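Local coordinates for ORF48 (Lactococcus phage TP901-1, PDB 3U6X), which is a phage baseplate upper protein whose fragment here is bound to a second protein, and probably anchors that partner at the host-facing end of the tail, at residues D70-D75 and L80-T85; F4-D9 and P14-T19. All blocks are in the same frame, centred on the assembly; numbering follows the deposited sequence.

Interaction 1 (D70-D75 and L80-T85); sequences DIILID and LVIKET
Asp70 and Ile82, Ile71 and Val81, and Ile72 and Leu80 pair across an antiparallel hairpin whose short strand axes approach to 4.7 Å and run at 144° to each other, which is a marked twist. The Asp70–Ile82 and Ile72–Leu80 pairs are hydrogen-bonded in both directions. Asp70 N gives to Ile82 O at 2.8 Å, and Ile82 N returns the bond to Asp70 O. Leu80 N gives to Ile72 O at 2.9 Å, and Ile72 N to Leu80 O. Between these two pairs sits the non-hydrogen-bonded pair. There Val81 CA lies 3.4 Å from Asp70 O in a CA-H...O contact.

The side chains divide between the two faces of the hairpin. Asp70, Ile72, Leu80 and Ile82 share one face, and contacts there run diagonally. Ile72 CG1 lies beside its own backbone N (chi1 -72°), which leans its end back along the strand. Ile72 CD1 therefore passes its paired residue and meets Ile82 CD1 at 3.7 Å. Ile74 repeats the pattern beyond the last pair. Its CD1 reaches across to Leu80 CG at 3.6 Å. On the other face, Ile71 and Val81 run alongside each other, with Ile71 CG1 4.2 Å from Val81 CG2.

Leu80 and Ile82 also rest on Val87 of the next strand. The chain of another protein packs on Ile74, Leu80 and Ile82. Four backbone bonds thus hold the hairpin in register, while branched apolar side chains form part of the surface that meets the partner protein.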
ATOM      1  N   ASP V  70      -0.584  14.405  60.421  1.00 68.45           N
ATOM      2  CA  ASP V  70      -1.190  13.245  59.763  1.00 68.48           C
ATOM      3  C   ASP V  70      -0.467  12.828  58.491  1.00 71.35           C
ATOM      4  O   ASP V  70      -0.298  13.644  57.591  1.00 70.49           O
ATOM      5  CB  ASP V  70      -2.681  13.470  59.495  1.00 71.09           C
ATOM      6  CG  ASP V  70      -3.543  13.307  60.734  1.00 89.90           C
ATOM      7  OD1 ASP V  70      -3.406  12.258  61.433  1.00 92.37           O
ATOM      8  OD2 ASP V  70      -4.370  14.206  60.997  1.00 97.49           O
ATOM      9  N   ILE V  71      -0.014  11.556  58.445  1.00 67.95           N
ATOM     10  CA  ILE V  71       0.705  10.958  57.316  1.00 67.66           C
ATOM     11  C   ILE V  71      -0.297  10.454  56.270  1.00 73.77           C
ATOM     12  O   ILE V  71      -0.973   9.445  56.472  1.00 73.74           O
ATOM     13  CB  ILE V  71       1.763   9.900  57.758  1.00 69.84           C
ATOM     14  CG1 ILE V  71       2.845  10.557  58.640  1.00 70.08           C
ATOM     15  CG2 ILE V  71       2.395   9.212  56.544  1.00 69.97           C
ATOM     16  CD1 ILE V  71       3.641   9.605  59.579  1.00 76.83           C
ATOM     17  N   ILE V  72      -0.419  11.192  55.173  1.00 71.89           N
ATOM     18  CA  ILE V  72      -1.347  10.876  54.092  1.00 72.73           C
ATOM     19  C   ILE V  72      -0.635  10.291  52.868  1.00 79.36           C
ATOM     20  O   ILE V  72       0.191  10.951  52.230  1.00 78.48           O
ATOM     21  CB  ILE V  72      -2.282  12.079  53.755  1.00 75.51           C
ATOM     22  CG1 ILE V  72      -3.313  12.284  54.859  1.00 76.58           C
ATOM     23  CG2 ILE V  72      -3.000  11.914  52.422  1.00 75.32           C
ATOM     24  CD1 ILE V  72      -3.038  13.423  55.758  1.00 90.06           C
ATOM     25  N   LEU V  73      -0.973   9.043  52.545  1.00 78.72           N
ATOM     26  CA  LEU V  73      -0.422   8.368  51.385  1.00 79.60           C
ATOM     27  C   LEU V  73      -1.366   8.532  50.225  1.00 85.49           C
ATOM     28  O   LEU V  73      -2.535   8.141  50.303  1.00 86.10           O
ATOM     29  CB  LEU V  73      -0.186   6.878  51.654  1.00 79.84           C
ATOM     30  CG  LEU V  73       1.139   6.300  51.156  1.00 84.34           C
ATOM     31  CD1 LEU V  73       1.351   4.939  51.701  1.00 84.85           C
ATOM     32  CD2 LEU V  73       1.232   6.290  49.662  1.00 85.03           C
ATOM     33  N   ILE V  74      -0.861   9.133  49.158  1.00 82.35           N
ATOM     34  CA  ILE V  74      -1.621   9.361  47.933  1.00 82.81           C
ATOM     35  C   ILE V  74      -1.244   8.251  46.982  1.00 90.30           C
ATOM     36  O   ILE V  74      -0.053   8.015  46.770  1.00 90.02           O
ATOM     37  CB  ILE V  74      -1.400  10.791  47.362  1.00 85.22           C
ATOM     38  CG1 ILE V  74      -2.049  11.831  48.274  1.00 85.79           C
ATOM     39  CG2 ILE V  74      -1.943  10.938  45.950  1.00 84.71           C
ATOM     40  CD1 ILE V  74      -1.136  12.390  49.279  1.00 96.58           C
ATOM     41  N   ASP V  75      -2.265   7.544  46.446  1.00 89.34           N
ATOM     42  CA  ASP V  75      -2.191   6.378  45.544  1.00 89.69           C
ATOM     43  C   ASP V  75      -1.188   6.406  44.336  1.00 91.76           C
ATOM     44  O   ASP V  75      -1.295   5.579  43.418  1.00 91.51           O
ATOM     45  CB  ASP V  75      -3.606   5.858  45.176  1.00 92.25           C
ATOM     46  CG  ASP V  75      -4.646   6.941  44.949  1.00104.17           C
ATOM     47  OD1 ASP V  75      -4.563   7.634  43.911  1.00105.30           O
ATOM     48  OD2 ASP V  75      -5.563   7.074  45.795  1.00109.36           O
ATOM     49  N   LEU V  80       2.280  12.888  51.893  1.00 45.10           N
ATOM     50  CA  LEU V  80       2.182  14.183  52.561  1.00 44.50           C
ATOM     51  C   LEU V  80       2.150  13.979  54.063  1.00 48.57           C
ATOM     52  O   LEU V  80       1.690  12.944  54.530  1.00 47.84           O
ATOM     53  CB  LEU V  80       0.886  14.930  52.180  1.00 44.06           C
ATOM     54  CG  LEU V  80       0.591  15.253  50.729  1.00 48.07           C
ATOM     55  CD1 LEU V  80      -0.751  15.923  50.618  1.00 48.11           C
ATOM     56  CD2 LEU V  80       1.645  16.146  50.120  1.00 49.40           C
ATOM     57  N   VAL V  81       2.593  15.000  54.805  1.00 45.15           N
ATOM     58  CA  VAL V  81       2.455  15.109  56.244  1.00 43.98           C
ATOM     59  C   VAL V  81       1.714  16.434  56.383  1.00 47.37           C
ATOM     60  O   VAL V  81       2.194  17.458  55.895  1.00 45.24           O
ATOM     61  CB  VAL V  81       3.785  15.087  57.024  1.00 46.97           C
ATOM     62  CG1 VAL V  81       3.516  15.211  58.517  1.00 46.12           C
ATOM     63  CG2 VAL V  81       4.590  13.819  56.711  1.00 46.64           C
ATOM     64  N   ILE V  82       0.503  16.395  56.948  1.00 45.65           N
ATOM     65  CA  ILE V  82      -0.334  17.588  57.154  1.00 45.97           C
ATOM     66  C   ILE V  82      -0.582  17.856  58.650  1.00 53.50           C
ATOM     67  O   ILE V  82      -1.062  16.975  59.362  1.00 54.01           O
ATOM     68  CB  ILE V  82      -1.664  17.524  56.354  1.00 48.14           C
ATOM     69  CG1 ILE V  82      -1.430  17.084  54.900  1.00 48.21           C
ATOM     70  CG2 ILE V  82      -2.419  18.855  56.413  1.00 48.01           C
ATOM     71  CD1 ILE V  82      -2.681  16.739  54.055  1.00 50.44           C
ATOM     72  N   LYS V  83      -0.223  19.066  59.113  1.00 51.75           N
ATOM     73  CA  LYS V  83      -0.458  19.558  60.462  1.00 52.41           C
ATOM     74  C   LYS V  83      -1.149  20.903  60.268  1.00 58.32           C
ATOM     75  O   LYS V  83      -0.485  21.916  60.052  1.00 58.75           O
ATOM     76  CB  LYS V  83       0.848  19.674  61.281  1.00 55.14           C
ATOM     77  CG  LYS V  83       0.625  19.975  62.765  1.00 70.78           C
ATOM     78  CD  LYS V  83       1.930  20.030  63.549  1.00 84.99           C
ATOM     79  CE  LYS V  83       1.912  21.092  64.633  1.00102.28           C
ATOM     80  NZ  LYS V  83       1.938  22.480  64.082  1.00114.98           N
ATOM     81  N   GLU V  84      -2.493  20.877  60.271  1.00 55.29           N
ATOM     82  CA  GLU V  84      -3.392  22.020  60.086  1.00 55.39           C
ATOM     83  C   GLU V  84      -3.197  22.638  58.689  1.00 57.55           C
ATOM     84  O   GLU V  84      -3.525  21.984  57.709  1.00 57.42           O
ATOM     85  CB  GLU V  84      -3.297  23.066  61.235  1.00 57.58           C
ATOM     86  CG  GLU V  84      -3.390  22.543  62.666  1.00 75.22           C
ATOM     87  CD  GLU V  84      -2.746  23.411  63.743  1.00115.58           C
ATOM     88  OE1 GLU V  84      -1.699  24.054  63.484  1.00118.06           O
ATOM     89  OE2 GLU V  84      -3.277  23.407  64.877  1.00121.28           O
ATOM     90  N   THR V  85      -2.638  23.859  58.592  1.00 52.28           N
ATOM     91  CA  THR V  85      -2.378  24.563  57.332  1.00 51.24           C
ATOM     92  C   THR V  85      -1.018  24.215  56.723  1.00 52.95           C
ATOM     93  O   THR V  85      -0.767  24.563  55.574  1.00 52.67           O
ATOM     94  CB  THR V  85      -2.479  26.095  57.538  1.00 59.91           C
ATOM     95  OG1 THR V  85      -1.392  26.592  58.337  1.00 57.86           O
ATOM     96  CG2 THR V  85      -3.802  26.526  58.118  1.00 58.30           C
TER

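Interaction 2 (F4-D9 and P14-T19)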
ATOM      1  N   PHE V   4      13.073  10.767  58.227  1.00 50.99           N
ATOM      2  CA  PHE V   4      11.825  10.134  57.794  1.00 49.37           C
ATOM      3  C   PHE V   4      12.120   8.955  56.867  1.00 52.14           C
ATOM      4  O   PHE V   4      13.074   9.002  56.089  1.00 52.10           O
ATOM      5  CB  PHE V   4      10.960  11.159  57.047  1.00 50.51           C
ATOM      6  CG  PHE V   4       9.481  10.876  57.060  1.00 51.25           C
ATOM      7  CD1 PHE V   4       8.681  11.310  58.115  1.00 53.83           C
ATOM      8  CD2 PHE V   4       8.875  10.216  56.000  1.00 52.77           C
ATOM      9  CE1 PHE V   4       7.303  11.055  58.124  1.00 54.28           C
ATOM     10  CE2 PHE V   4       7.493   9.961  56.011  1.00 55.33           C
ATOM     11  CZ  PHE V   4       6.722  10.378  57.076  1.00 53.26           C
ATOM     12  N   VAL V   5      11.289   7.907  56.933  1.00 46.90           N
ATOM     13  CA  VAL V   5      11.478   6.690  56.140  1.00 45.72           C
ATOM     14  C   VAL V   5      10.356   6.522  55.127  1.00 49.93           C
ATOM     15  O   VAL V   5       9.177   6.528  55.494  1.00 49.97           O
ATOM     16  CB  VAL V   5      11.629   5.397  57.006  1.00 48.48           C
ATOM     17  CG1 VAL V   5      11.881   4.182  56.129  1.00 48.00           C
ATOM     18  CG2 VAL V   5      12.735   5.509  58.048  1.00 47.97           C
ATOM     19  N   LEU V   6      10.729   6.338  53.857  1.00 45.79           N
ATOM     20  CA  LEU V   6       9.770   6.081  52.798  1.00 45.22           C
ATOM     21  C   LEU V   6      10.006   4.696  52.243  1.00 49.93           C
ATOM     22  O   LEU V   6      11.061   4.423  51.656  1.00 49.22           O
ATOM     23  CB  LEU V   6       9.847   7.112  51.673  1.00 44.81           C
ATOM     24  CG  LEU V   6       9.677   8.583  52.030  1.00 48.49           C
ATOM     25  CD1 LEU V   6      10.038   9.450  50.831  1.00 48.51           C
ATOM     26  CD2 LEU V   6       8.251   8.889  52.489  1.00 48.73           C
ATOM     27  N   GLU V   7       9.035   3.804  52.476  1.00 47.32           N
ATOM     28  CA  GLU V   7       9.075   2.440  51.961  1.00 47.11           C
ATOM     29  C   GLU V   7       8.560   2.517  50.537  1.00 48.35           C
ATOM     30  O   GLU V   7       7.637   3.287  50.267  1.00 47.58           O
ATOM     31  CB  GLU V   7       8.245   1.484  52.837  1.00 48.83           C
ATOM     32  CG  GLU V   7       8.943   1.094  54.138  1.00 59.85           C
ATOM     33  CD  GLU V   7       8.286   0.047  55.027  1.00 84.00           C
ATOM     34  OE1 GLU V   7       8.756  -0.119  56.176  1.00 84.65           O
ATOM     35  OE2 GLU V   7       7.315  -0.612  54.583  1.00 77.34           O
ATOM     36  N   HIS V   8       9.195   1.808  49.602  1.00 43.51           N
ATOM     37  CA  HIS V   8       8.788   1.880  48.189  1.00 42.26           C
ATOM     38  C   HIS V   8       8.793   0.557  47.406  1.00 49.79           C
ATOM     39  O   HIS V   8       9.197  -0.468  47.935  1.00 50.41           O
ATOM     40  CB  HIS V   8       9.597   2.953  47.459  1.00 41.15           C
ATOM     41  CG  HIS V   8      11.066   2.695  47.431  1.00 42.95           C
ATOM     42  ND1 HIS V   8      11.640   1.938  46.433  1.00 44.40           N
ATOM     43  CD2 HIS V   8      12.028   3.085  48.288  1.00 43.37           C
ATOM     44  CE1 HIS V   8      12.932   1.876  46.717  1.00 42.73           C
ATOM     45  NE2 HIS V   8      13.215   2.557  47.815  1.00 42.90           N
ATOM     46  N   ASP V   9       8.323   0.579  46.147  1.00 48.03           N
ATOM     47  CA  ASP V   9       8.226  -0.626  45.306  1.00 48.37           C
ATOM     48  C   ASP V   9       9.417  -0.909  44.380  1.00 51.47           C
ATOM     49  O   ASP V   9       9.420  -1.938  43.699  1.00 51.48           O
ATOM     50  CB  ASP V   9       6.913  -0.630  44.503  1.00 50.75           C
ATOM     51  CG  ASP V   9       6.689   0.527  43.530  1.00 67.23           C
ATOM     52  OD1 ASP V   9       5.554   0.647  43.002  1.00 69.78           O
ATOM     53  OD2 ASP V   9       7.652   1.298  43.276  1.00 72.01           O
ATOM     54  N   PRO V  14      15.324   5.314  44.246  1.00 43.11           N
ATOM     55  CA  PRO V  14      14.556   6.429  43.676  1.00 43.22           C
ATOM     56  C   PRO V  14      14.859   7.788  44.272  1.00 49.39           C
ATOM     57  O   PRO V  14      15.057   7.892  45.475  1.00 49.39           O
ATOM     58  CB  PRO V  14      13.104   6.018  43.920  1.00 44.50           C
ATOM     59  CG  PRO V  14      13.153   5.076  45.006  1.00 48.33           C
ATOM     60  CD  PRO V  14      14.421   4.324  44.856  1.00 44.12           C
ATOM     61  N   GLU V  15      14.945   8.818  43.419  1.00 47.41           N
ATOM     62  CA  GLU V  15      15.190  10.189  43.849  1.00 47.45           C
ATOM     63  C   GLU V  15      13.956  10.699  44.600  1.00 49.52           C
ATOM     64  O   GLU V  15      12.818  10.418  44.208  1.00 48.52           O
ATOM     65  CB  GLU V  15      15.470  11.090  42.647  1.00 49.59           C
ATOM     66  CG  GLU V  15      16.827  11.769  42.676  1.00 70.78           C
ATOM     67  CD  GLU V  15      17.135  12.620  43.898  1.00109.50           C
ATOM     68  OE1 GLU V  15      17.883  12.124  44.774  1.00116.82           O
ATOM     69  OE2 GLU V  15      16.659  13.778  43.970  1.00107.45           O
ATOM     70  N   VAL V  16      14.196  11.397  45.712  1.00 45.02           N
ATOM     71  CA  VAL V  16      13.137  11.957  46.544  1.00 43.85           C
ATOM     72  C   VAL V  16      13.389  13.458  46.636  1.00 44.83           C
ATOM     73  O   VAL V  16      14.524  13.901  46.854  1.00 42.60           O
ATOM     74  CB  VAL V  16      13.055  11.282  47.953  1.00 48.11           C
ATOM     75  CG1 VAL V  16      11.968  11.914  48.821  1.00 47.73           C
ATOM     76  CG2 VAL V  16      12.815   9.783  47.833  1.00 47.91           C
ATOM     77  N   LYS V  17      12.316  14.233  46.416  1.00 41.12           N
ATOM     78  CA  LYS V  17      12.334  15.681  46.509  1.00 40.32           C
ATOM     79  C   LYS V  17      11.260  16.111  47.500  1.00 43.50           C
ATOM     80  O   LYS V  17      10.104  15.654  47.425  1.00 42.49           O
ATOM     81  CB  LYS V  17      12.159  16.320  45.133  1.00 42.87           C
ATOM     82  CG  LYS V  17      13.453  16.425  44.352  1.00 55.26           C
ATOM     83  CD  LYS V  17      13.154  16.559  42.858  1.00 70.66           C
ATOM     84  CE  LYS V  17      14.402  16.758  42.036  1.00 83.50           C
ATOM     85  NZ  LYS V  17      14.092  16.732  40.585  1.00 94.25           N
ATOM     86  N   VAL V  18      11.678  16.921  48.498  1.00 39.32           N
ATOM     87  CA  VAL V  18      10.811  17.364  49.586  1.00 38.04           C
ATOM     88  C   VAL V  18      10.561  18.856  49.469  1.00 43.76           C
ATOM     89  O   VAL V  18      11.503  19.604  49.192  1.00 44.04           O
ATOM     90  CB  VAL V  18      11.361  16.959  50.984  1.00 40.33           C
ATOM     91  CG1 VAL V  18      10.387  17.332  52.097  1.00 39.66           C
ATOM     92  CG2 VAL V  18      11.667  15.472  51.042  1.00 39.85           C
ATOM     93  N   THR V  19       9.281  19.267  49.659  1.00 40.89           N
ATOM     94  CA  THR V  19       8.795  20.647  49.634  1.00 40.61           C
ATOM     95  C   THR V  19       7.940  20.969  50.882  1.00 45.68           C
ATOM     96  O   THR V  19       7.273  20.093  51.445  1.00 44.95           O
ATOM     97  CB  THR V  19       8.086  20.989  48.323  1.00 46.33           C
ATOM     98  OG1 THR V  19       7.055  20.042  48.049  1.00 47.05           O
ATOM     99  CG2 THR V  19       9.023  21.116  47.158  1.00 43.19           C
TER
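His8 and Pro14 meet through a CH-pi contact between the imidazole face and the CG of the proline ring. Pro14 CG sits over the centre of the imidazole, 3.7 Å from its centroid and 10° off the ring normal. Pro14 CD lies beside it, 3.4 Å from His8 CE1. His8 and Pro14 reach toward each other from the two sides of the contact. With chi1 at 62°, His8 CG is flanked by its own N and C, and the ring turns one face to the proline. A hydrogen bond between His8 ND1 and Ser10 N helps fix the ring's rotation. Met92 touches both His8 and Pro14.

The second kind of contact is purely apolar. Leu6 CD1 points at the fork of Val16, 3.7 Å from Val16 CG1 and 4.1 Å from Val16 CG2. The leucine and valine come together at an oblique angle. Val57 of strand 56-60 packs against both His8 and Val16.

No hydrogen bond joins the two segments. The CA atoms of Leu6 and Val16 are 9.2 Å apart, too far for neighbouring strands. Strands 43-53 and 56-60 lie between them in the sheet order. The buried side chains instead meet across the interior, as in the core of a curled, sandwich-like beta fold, consistent with the immunoglobulin-like family assignment.

In the fold
From the N terminus, strand 3-8 runs into a short loop, and interaction 2 closes that loop where the chain returns along strand 16-22. Strands 43-53 and 56-60 follow. Interaction 1 then closes the turn between strands 70-74 and 78-83, the former at one end of the sheet order. The two contacts are in series, so neither nests in nor crosses the other. The centres of interactions 1 and 2 are about 14 Å apart, with the middle of the chain between them. Phe4, on the strand of interaction 2 but not in its contact, reaches interaction 1: its CZ packs 4.0 Å from Ile71 CD1 and 4.1 Å from Val81 CG2. The edge hairpin is thereby tied to strand 3-8.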